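Local coordinates for protein intracellular serine protease (PDB 4ZOQ) that probably acts as a subtilisin-like serine endopeptidase, cutting peptide bonds sequence-specifically in the processing of lanthipeptides, at residues Y155-N160 with L192-H198; E220-T224 with H307-R311. All coordinates share one frame. Residues are numbered along the deposited sequence.

Contact 1: Y155-N160 with L192-H198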
ATOM      1  N   TYR B 155       8.084  13.770   0.380  1.00 42.12           N
ATOM      2  CA  TYR B 155       7.595  12.412   0.368  1.00 36.30           C
ATOM      3  C   TYR B 155       8.768  11.490   0.705  1.00 37.22           C
ATOM      4  O   TYR B 155       8.620  10.476   1.404  1.00 36.01           O
ATOM      5  CB  TYR B 155       7.059  12.081  -1.005  1.00 34.72           C
ATOM      6  CG  TYR B 155       5.827  11.290  -0.980  1.00 34.78           C
ATOM      7  CD1 TYR B 155       4.815  11.542  -1.896  1.00 32.65           C
ATOM      8  CD2 TYR B 155       5.599  10.386   0.046  1.00 39.89           C
ATOM      9  CE1 TYR B 155       3.652  10.824  -1.867  1.00 36.11           C
ATOM     10  CE2 TYR B 155       4.441   9.669   0.093  1.00 35.64           C
ATOM     11  CZ  TYR B 155       3.469   9.899  -0.871  1.00 40.07           C
ATOM     12  OH  TYR B 155       2.277   9.216  -0.865  1.00 51.23           O
ATOM     13  N   GLN B 156       9.946  11.900   0.244  1.00 33.03           N
ATOM     14  CA  GLN B 156      11.169  11.158   0.484  1.00 36.61           C
ATOM     15  C   GLN B 156      11.547  11.204   1.969  1.00 35.34           C
ATOM     16  O   GLN B 156      12.115  10.247   2.507  1.00 36.98           O
ATOM     17  CB  GLN B 156      12.296  11.710  -0.404  1.00 32.77           C
ATOM     18  CG  GLN B 156      13.563  10.900  -0.401  1.00 31.82           C
ATOM     19  CD  GLN B 156      13.344   9.447  -0.856  1.00 36.73           C
ATOM     20  OE1 GLN B 156      13.092   9.172  -2.039  1.00 35.91           O
ATOM     21  NE2 GLN B 156      13.445   8.517   0.085  1.00 36.91           N
ATOM     22  N   ARG B 157      11.192  12.288   2.648  1.00 35.77           N
ATOM     23  CA  ARG B 157      11.530  12.395   4.060  1.00 35.29           C
ATOM     24  C   ARG B 157      10.675  11.447   4.865  1.00 33.53           C
ATOM     25  O   ARG B 157      11.166  10.796   5.778  1.00 36.09           O
ATOM     26  CB  ARG B 157      11.314  13.823   4.558  1.00 36.47           C
ATOM     27  CG  ARG B 157      12.341  14.830   4.121  1.00 37.71           C
ATOM     28  CD  ARG B 157      12.034  16.184   4.755  1.00 41.08           C
ATOM     29  NE  ARG B 157      12.948  17.222   4.303  1.00 48.04           N
ATOM     30  CZ  ARG B 157      12.924  18.484   4.726  1.00 49.58           C
ATOM     31  NH1 ARG B 157      12.002  18.883   5.594  1.00 44.99           N
ATOM     32  NH2 ARG B 157      13.818  19.353   4.267  1.00 48.79           N
ATOM     33  N   ALA B 158       9.416  11.308   4.468  1.00 34.51           N
ATOM     34  CA  ALA B 158       8.524  10.335   5.085  1.00 33.84           C
ATOM     35  C   ALA B 158       9.080   8.923   4.931  1.00 36.76           C
ATOM     36  O   ALA B 158       9.112   8.135   5.894  1.00 36.09           O
ATOM     37  CB  ALA B 158       7.133  10.431   4.473  1.00 30.57           C
ATOM     38  N   ALA B 159       9.565   8.622   3.733  1.00 32.80           N
ATOM     39  CA  ALA B 159      10.111   7.306   3.461  1.00 35.33           C
ATOM     40  C   ALA B 159      11.378   7.074   4.266  1.00 38.88           C
ATOM     41  O   ALA B 159      11.615   5.968   4.791  1.00 38.19           O
ATOM     42  CB  ALA B 159      10.379   7.135   1.964  1.00 38.91           C
ATOM     43  N   ASN B 160      12.191   8.120   4.372  1.00 36.85           N
ATOM     44  CA  ASN B 160      13.394   8.053   5.191  1.00 36.15           C
ATOM     45  C   ASN B 160      13.046   7.769   6.663  1.00 37.71           C
ATOM     46  O   ASN B 160      13.708   6.981   7.355  1.00 38.94           O
ATOM     47  CB  ASN B 160      14.167   9.373   5.069  1.00 34.30           C
ATOM     48  CG  ASN B 160      14.819   9.566   3.671  1.00 38.48           C
ATOM     49  OD1 ASN B 160      14.732   8.705   2.783  1.00 38.37           O
ATOM     50  ND2 ASN B 160      15.474  10.694   3.490  1.00 37.91           N
ATOM     51  N   LEU B 192       4.444   8.308  -7.382  1.00 31.25           N
ATOM     52  CA  LEU B 192       4.790   8.446  -5.958  1.00 29.18           C
ATOM     53  C   LEU B 192       3.695   7.821  -5.092  1.00 32.72           C
ATOM     54  O   LEU B 192       2.507   8.042  -5.351  1.00 30.06           O
ATOM     55  CB  LEU B 192       4.955   9.918  -5.628  1.00 30.05           C
ATOM     56  CG  LEU B 192       6.049  10.663  -6.394  1.00 29.54           C
ATOM     57  CD1 LEU B 192       5.907  12.119  -6.159  1.00 32.08           C
ATOM     58  CD2 LEU B 192       7.382  10.230  -5.870  1.00 30.51           C
ATOM     59  N   PRO B 193       4.075   7.083  -4.024  1.00 33.80           N
ATOM     60  CA  PRO B 193       5.423   6.961  -3.452  1.00 31.91           C
ATOM     61  C   PRO B 193       6.285   5.834  -4.007  1.00 32.42           C
ATOM     62  O   PRO B 193       7.400   5.638  -3.520  1.00 32.56           O
ATOM     63  CB  PRO B 193       5.130   6.673  -1.978  1.00 36.05           C
ATOM     64  CG  PRO B 193       3.848   5.827  -2.019  1.00 30.76           C
ATOM     65  CD  PRO B 193       3.058   6.383  -3.204  1.00 33.34           C
ATOM     66  N   SER B 194       5.794   5.115  -5.008  1.00 35.50           N
ATOM     67  CA  SER B 194       6.466   3.898  -5.485  1.00 33.80           C
ATOM     68  C   SER B 194       7.879   4.159  -6.008  1.00 32.63           C
ATOM     69  O   SER B 194       8.739   3.277  -5.946  1.00 32.12           O
ATOM     70  CB  SER B 194       5.614   3.203  -6.560  1.00 31.82           C
ATOM     71  OG  SER B 194       5.639   3.918  -7.772  1.00 32.16           O
ATOM     72  N   ALA B 195       8.121   5.358  -6.533  1.00 32.96           N
ATOM     73  CA  ALA B 195       9.437   5.678  -7.082  1.00 32.53           C
ATOM     74  C   ALA B 195      10.483   6.010  -6.012  1.00 33.94           C
ATOM     75  O   ALA B 195      11.671   6.025  -6.302  1.00 34.91           O
ATOM     76  CB  ALA B 195       9.324   6.825  -8.040  1.00 30.66           C
ATOM     77  N   LEU B 196      10.035   6.291  -4.790  1.00 32.55           N
ATOM     78  CA  LEU B 196      10.913   6.760  -3.715  1.00 30.72           C
ATOM     79  C   LEU B 196      11.906   5.732  -3.208  1.00 32.62           C
ATOM     80  O   LEU B 196      11.609   4.545  -3.147  1.00 35.29           O
ATOM     81  CB  LEU B 196      10.081   7.234  -2.517  1.00 31.94           C
ATOM     82  CG  LEU B 196       9.081   8.376  -2.669  1.00 33.47           C
ATOM     83  CD1 LEU B 196       8.230   8.454  -1.396  1.00 32.27           C
ATOM     84  CD2 LEU B 196       9.805   9.694  -2.930  1.00 31.70           C
ATOM     85  N   LYS B 197      13.058   6.205  -2.771  1.00 29.05           N
ATOM     86  CA  LYS B 197      13.984   5.343  -2.079  1.00 32.63           C
ATOM     87  C   LYS B 197      13.354   4.883  -0.743  1.00 34.97           C
ATOM     88  O   LYS B 197      12.556   5.619  -0.131  1.00 34.80           O
ATOM     89  CB  LYS B 197      15.300   6.079  -1.858  1.00 35.62           C
ATOM     90  CG  LYS B 197      16.465   5.187  -1.520  1.00 40.11           C
ATOM     91  CD  LYS B 197      17.713   6.033  -1.236  1.00 46.90           C
ATOM     92  CE  LYS B 197      18.977   5.195  -1.256  1.00 43.07           C
ATOM     93  NZ  LYS B 197      18.997   4.279  -0.100  1.00 45.60           N
ATOM     94  N   HIS B 198      13.664   3.641  -0.355  1.00 34.51           N
ATOM     95  CA  HIS B 198      13.119   2.968   0.831  1.00 33.41           C
ATOM     96  C   HIS B 198      11.617   2.601   0.681  1.00 33.79           C
ATOM     97  O   HIS B 198      10.976   2.126   1.613  1.00 33.67           O
ATOM     98  CB  HIS B 198      13.339   3.810   2.082  1.00 35.50           C
ATOM     99  CG  HIS B 198      14.756   4.239   2.275  1.00 39.13           C
ATOM    100  ND1 HIS B 198      15.784   3.344   2.492  1.00 43.49           N
ATOM    101  CD2 HIS B 198      15.316   5.473   2.306  1.00 38.34           C
ATOM    102  CE1 HIS B 198      16.920   4.007   2.626  1.00 38.32           C
ATOM    103  NE2 HIS B 198      16.663   5.300   2.525  1.00 37.51           N
TER
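In this subtilisin-like α/β fold, helix 146-164 is the crossover between parallel strands 133-136 and 168-172, and here it packs on the loop leading into the next strand, 200-205. The loop is shaped by a cis peptide bond before P193, as in other subtilases, and by a type I β turn from P193 to L196, closed by L196 N to P193 O (3.0 Å).

The apolar part centres on Y155. CB of P193 lies over one face of its ring, a CH-π contact 4.1 Å from the centroid, while CD1 of L196 comes within 3.6 Å of Y155 CD2. The ring also touches I119, M120 and M123 of helix 116-128, so a large flat side chain fills the space between two helices and the loop. One turn further on, A159 is small enough to let the loop come close: its CB is 3.4 Å from K197 O and 4.2 Å from L196 CD1.

The polar part depends on Q156. Its amide, with donor and acceptor side by side, pairs with the backbone of K197: K197 N donates to Q156 OE1 (3.1 Å) and Q156 NE2 to K197 O (3.0 Å), so that one side chain binds both the N-H and the C=O of a loop residue outside any regular strand or helix. The same NE2 also donates to N160 OD1 (3.0 Å), one helical turn away, which steadies the amide. At the exposed end, H198 has a left-handed backbone conformation, and N160 OD1 meets the edge of its ring at CD2, 3.3 Å away.

Contact 2: E220-T224 with H307-R311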
ATOM      1  N   GLU B 220      12.536   0.738 -10.916  1.00 32.90           N
ATOM      2  CA  GLU B 220      12.006   0.839  -9.555  1.00 36.12           C
ATOM      3  C   GLU B 220      11.265  -0.410  -9.099  1.00 34.39           C
ATOM      4  O   GLU B 220      11.179  -0.634  -7.903  1.00 33.58           O
ATOM      5  CB  GLU B 220      11.067   2.048  -9.407  1.00 30.72           C
ATOM      6  CG  GLU B 220       9.696   1.856 -10.023  1.00 34.15           C
ATOM      7  CD  GLU B 220       8.736   3.001  -9.704  1.00 39.00           C
ATOM      8  OE1 GLU B 220       9.080   4.170 -10.029  1.00 37.30           O
ATOM      9  OE2 GLU B 220       7.642   2.735  -9.134  1.00 33.29           O
ATOM     10  N   ILE B 221      10.740  -1.210 -10.035  1.00 33.83           N
ATOM     11  CA  ILE B 221      10.007  -2.422  -9.676  1.00 31.59           C
ATOM     12  C   ILE B 221      10.940  -3.361  -8.913  1.00 36.36           C
ATOM     13  O   ILE B 221      12.038  -3.663  -9.404  1.00 33.51           O
ATOM     14  CB  ILE B 221       9.504  -3.191 -10.875  1.00 29.38           C
ATOM     15  CG1 ILE B 221       8.735  -2.313 -11.863  1.00 30.33           C
ATOM     16  CG2 ILE B 221       8.679  -4.406 -10.397  1.00 30.17           C
ATOM     17  CD1 ILE B 221       7.449  -1.779 -11.374  1.00 30.64           C
ATOM     18  N   GLU B 222      10.536  -3.798  -7.721  1.00 29.70           N
ATOM     19  CA  GLU B 222      11.376  -4.696  -6.940  1.00 33.14           C
ATOM     20  C   GLU B 222      10.837  -6.093  -6.871  1.00 32.92           C
ATOM     21  O   GLU B 222      11.605  -7.062  -6.819  1.00 30.89           O
ATOM     22  CB  GLU B 222      11.567  -4.203  -5.508  1.00 33.23           C
ATOM     23  CG  GLU B 222      12.494  -3.044  -5.426  1.00 37.63           C
ATOM     24  CD  GLU B 222      13.053  -2.874  -4.054  1.00 44.14           C
ATOM     25  OE1 GLU B 222      13.601  -3.871  -3.537  1.00 51.79           O
ATOM     26  OE2 GLU B 222      12.915  -1.766  -3.488  1.00 45.90           O
ATOM     27  N   PHE B 223       9.512  -6.185  -6.819  1.00 29.17           N
ATOM     28  CA  PHE B 223       8.858  -7.467  -6.743  1.00 28.69           C
ATOM     29  C   PHE B 223       7.575  -7.452  -7.541  1.00 27.93           C
ATOM     30  O   PHE B 223       7.053  -6.421  -7.935  1.00 25.28           O
ATOM     31  CB  PHE B 223       8.514  -7.862  -5.321  1.00 25.96           C
ATOM     32  CG  PHE B 223       9.679  -8.007  -4.418  1.00 32.00           C
ATOM     33  CD1 PHE B 223      10.506  -9.118  -4.502  1.00 30.43           C
ATOM     34  CD2 PHE B 223       9.915  -7.054  -3.424  1.00 28.81           C
ATOM     35  CE1 PHE B 223      11.561  -9.262  -3.645  1.00 34.04           C
ATOM     36  CE2 PHE B 223      10.966  -7.193  -2.560  1.00 32.13           C
ATOM     37  CZ  PHE B 223      11.804  -8.299  -2.665  1.00 33.55           C
ATOM     38  N   THR B 224       7.056  -8.649  -7.689  1.00 27.27           N
ATOM     39  CA  THR B 224       5.818  -8.894  -8.353  1.00 27.41           C
ATOM     40  C   THR B 224       4.956  -9.818  -7.480  1.00 28.58           C
ATOM     41  O   THR B 224       5.474 -10.532  -6.605  1.00 27.12           O
ATOM     42  CB  THR B 224       6.181  -9.453  -9.762  1.00 30.81           C
ATOM     43  OG1 THR B 224       5.976  -8.433 -10.753  1.00 32.78           O
ATOM     44  CG2 THR B 224       5.461 -10.650 -10.099  1.00 26.49           C
ATOM     45  N   HIS B 307      13.712  -7.795   3.942  1.00 35.07           N
ATOM     46  CA  HIS B 307      13.862  -7.524   2.516  1.00 34.52           C
ATOM     47  C   HIS B 307      14.748  -8.584   1.877  1.00 36.54           C
ATOM     48  O   HIS B 307      14.489  -9.056   0.755  1.00 36.23           O
ATOM     49  CB  HIS B 307      14.457  -6.129   2.296  1.00 38.54           C
ATOM     50  CG  HIS B 307      14.486  -5.698   0.861  1.00 44.08           C
ATOM     51  ND1 HIS B 307      15.383  -6.208  -0.058  1.00 45.45           N
ATOM     52  CD2 HIS B 307      13.746  -4.781   0.192  1.00 40.64           C
ATOM     53  CE1 HIS B 307      15.177  -5.641  -1.234  1.00 40.90           C
ATOM     54  NE2 HIS B 307      14.186  -4.777  -1.112  1.00 40.23           N
ATOM     55  N   HIS B 308      15.790  -8.967   2.607  1.00 33.31           N
ATOM     56  CA  HIS B 308      16.720  -9.986   2.132  1.00 34.78           C
ATOM     57  C   HIS B 308      15.999 -11.329   1.943  1.00 33.51           C
ATOM     58  O   HIS B 308      16.182 -12.007   0.942  1.00 32.70           O
ATOM     59  CB  HIS B 308      17.907 -10.136   3.102  1.00 34.03           C
ATOM     60  CG  HIS B 308      18.940 -11.098   2.628  1.00 33.46           C
ATOM     61  ND1 HIS B 308      19.888 -10.765   1.688  1.00 45.10           N
ATOM     62  CD2 HIS B 308      19.127 -12.411   2.904  1.00 33.77           C
ATOM     63  CE1 HIS B 308      20.635 -11.823   1.422  1.00 41.86           C
ATOM     64  NE2 HIS B 308      20.194 -12.835   2.148  1.00 39.34           N
ATOM     65  N   ILE B 309      15.182 -11.715   2.912  1.00 32.88           N
ATOM     66  CA  ILE B 309      14.428 -12.950   2.793  1.00 33.27           C
ATOM     67  C   ILE B 309      13.449 -12.901   1.587  1.00 33.49           C
ATOM     68  O   ILE B 309      13.382 -13.860   0.815  1.00 31.82           O
ATOM     69  CB  ILE B 309      13.692 -13.244   4.099  1.00 32.37           C
ATOM     70  CG1 ILE B 309      14.729 -13.562   5.170  1.00 31.79           C
ATOM     71  CG2 ILE B 309      12.742 -14.424   3.927  1.00 30.09           C
ATOM     72  CD1 ILE B 309      14.212 -13.512   6.569  1.00 32.73           C
ATOM     73  N   LEU B 310      12.750 -11.779   1.397  1.00 28.82           N
ATOM     74  CA  LEU B 310      11.841 -11.608   0.258  1.00 29.32           C
ATOM     75  C   LEU B 310      12.569 -11.742  -1.042  1.00 30.52           C
ATOM     76  O   LEU B 310      12.105 -12.422  -1.973  1.00 30.16           O
ATOM     77  CB  LEU B 310      11.161 -10.230   0.295  1.00 29.69           C
ATOM     78  CG  LEU B 310      10.188 -10.051   1.463  1.00 34.36           C
ATOM     79  CD1 LEU B 310       9.646  -8.650   1.587  1.00 30.26           C
ATOM     80  CD2 LEU B 310       9.029 -11.034   1.254  1.00 28.43           C
ATOM     81  N   ARG B 311      13.723 -11.085  -1.108  1.00 33.13           N
ATOM     82  CA  ARG B 311      14.509 -11.079  -2.329  1.00 34.64           C
ATOM     83  C   ARG B 311      15.029 -12.480  -2.707  1.00 33.02           C
ATOM     84  O   ARG B 311      14.841 -12.921  -3.821  1.00 31.76           O
ATOM     85  CB  ARG B 311      15.649 -10.075  -2.199  1.00 35.78           C
ATOM     86  CG  ARG B 311      16.646 -10.117  -3.336  1.00 36.35           C
ATOM     87  CD  ARG B 311      17.584  -8.944  -3.235  1.00 42.18           C
ATOM     88  NE  ARG B 311      18.671  -9.161  -2.285  1.00 55.93           N
ATOM     89  CZ  ARG B 311      19.800  -9.816  -2.543  1.00 53.57           C
ATOM     90  NH1 ARG B 311      20.005 -10.379  -3.733  1.00 44.26           N
ATOM     91  NH2 ARG B 311      20.717  -9.917  -1.585  1.00 44.46           N
TER
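A histidine-carboxylate hydrogen bond, H307 NE2 to E222 OE1 at 2.7 Å, ties a strand to a helix at the side of the subtilisin-like fold. It lies away from the predicted charge relay residues and joins the edge of the sheet to helix 303-313. Strand 221-226 is the outermost strand at its end of the central sheet, and the helix lies beside it, the axes of the two short segments passing 10.3 Å apart at 62°.

The strand presents two consecutive residues to the helix, E222 and F223, where a regular strand would send neighbours to opposite sides. The psi of -36° at E222 departs from an extended conformation and is consistent with this. Glutamate has the length to reach across to the imidazole, and its carboxylate meets the ring near its plane, as a hydrogen bond from NE2 requires.

On the helix, H307, L310 and R311 lie three and four residues apart, so they share a face. F223 fills the gap in front of them: its CZ is 3.6 Å from CB of L310, a buried leucine that also touches T285 of helix 275-297. A flat aromatic suits this place because it is wide enough to span all three residues. CE2 of F223 sits over a face of the H307 imidazole, but the two rings are oblique, with planes at 53° and centroids 5.8 Å apart. R311 contributes its backbone and the start of its side chain, and its CA meets the edge of the phenyl ring, 3.7 Å from CE1 of F223.

The two contacts follow one another along the chain, with centres 16 Å apart, and strand 200-205 runs between them: it leaves the loop of contact 1 and pairs with strand 221-226 of contact 2, where V200 touches E222 and F223. They also meet directly. S194 OG lies 2.7 Å from E220 OE2, a probable hydrogen bond, and A195 CB is 3.3 Å from E220 OE1, so the turn of contact 1 rests on the residue that opens contact 2. Contact 1 is nearer the predicted catalytic centre, the side chain of P193 being about 11 Å from those of H86 and S276, whereas contact 2 packs the sheet edge away from it.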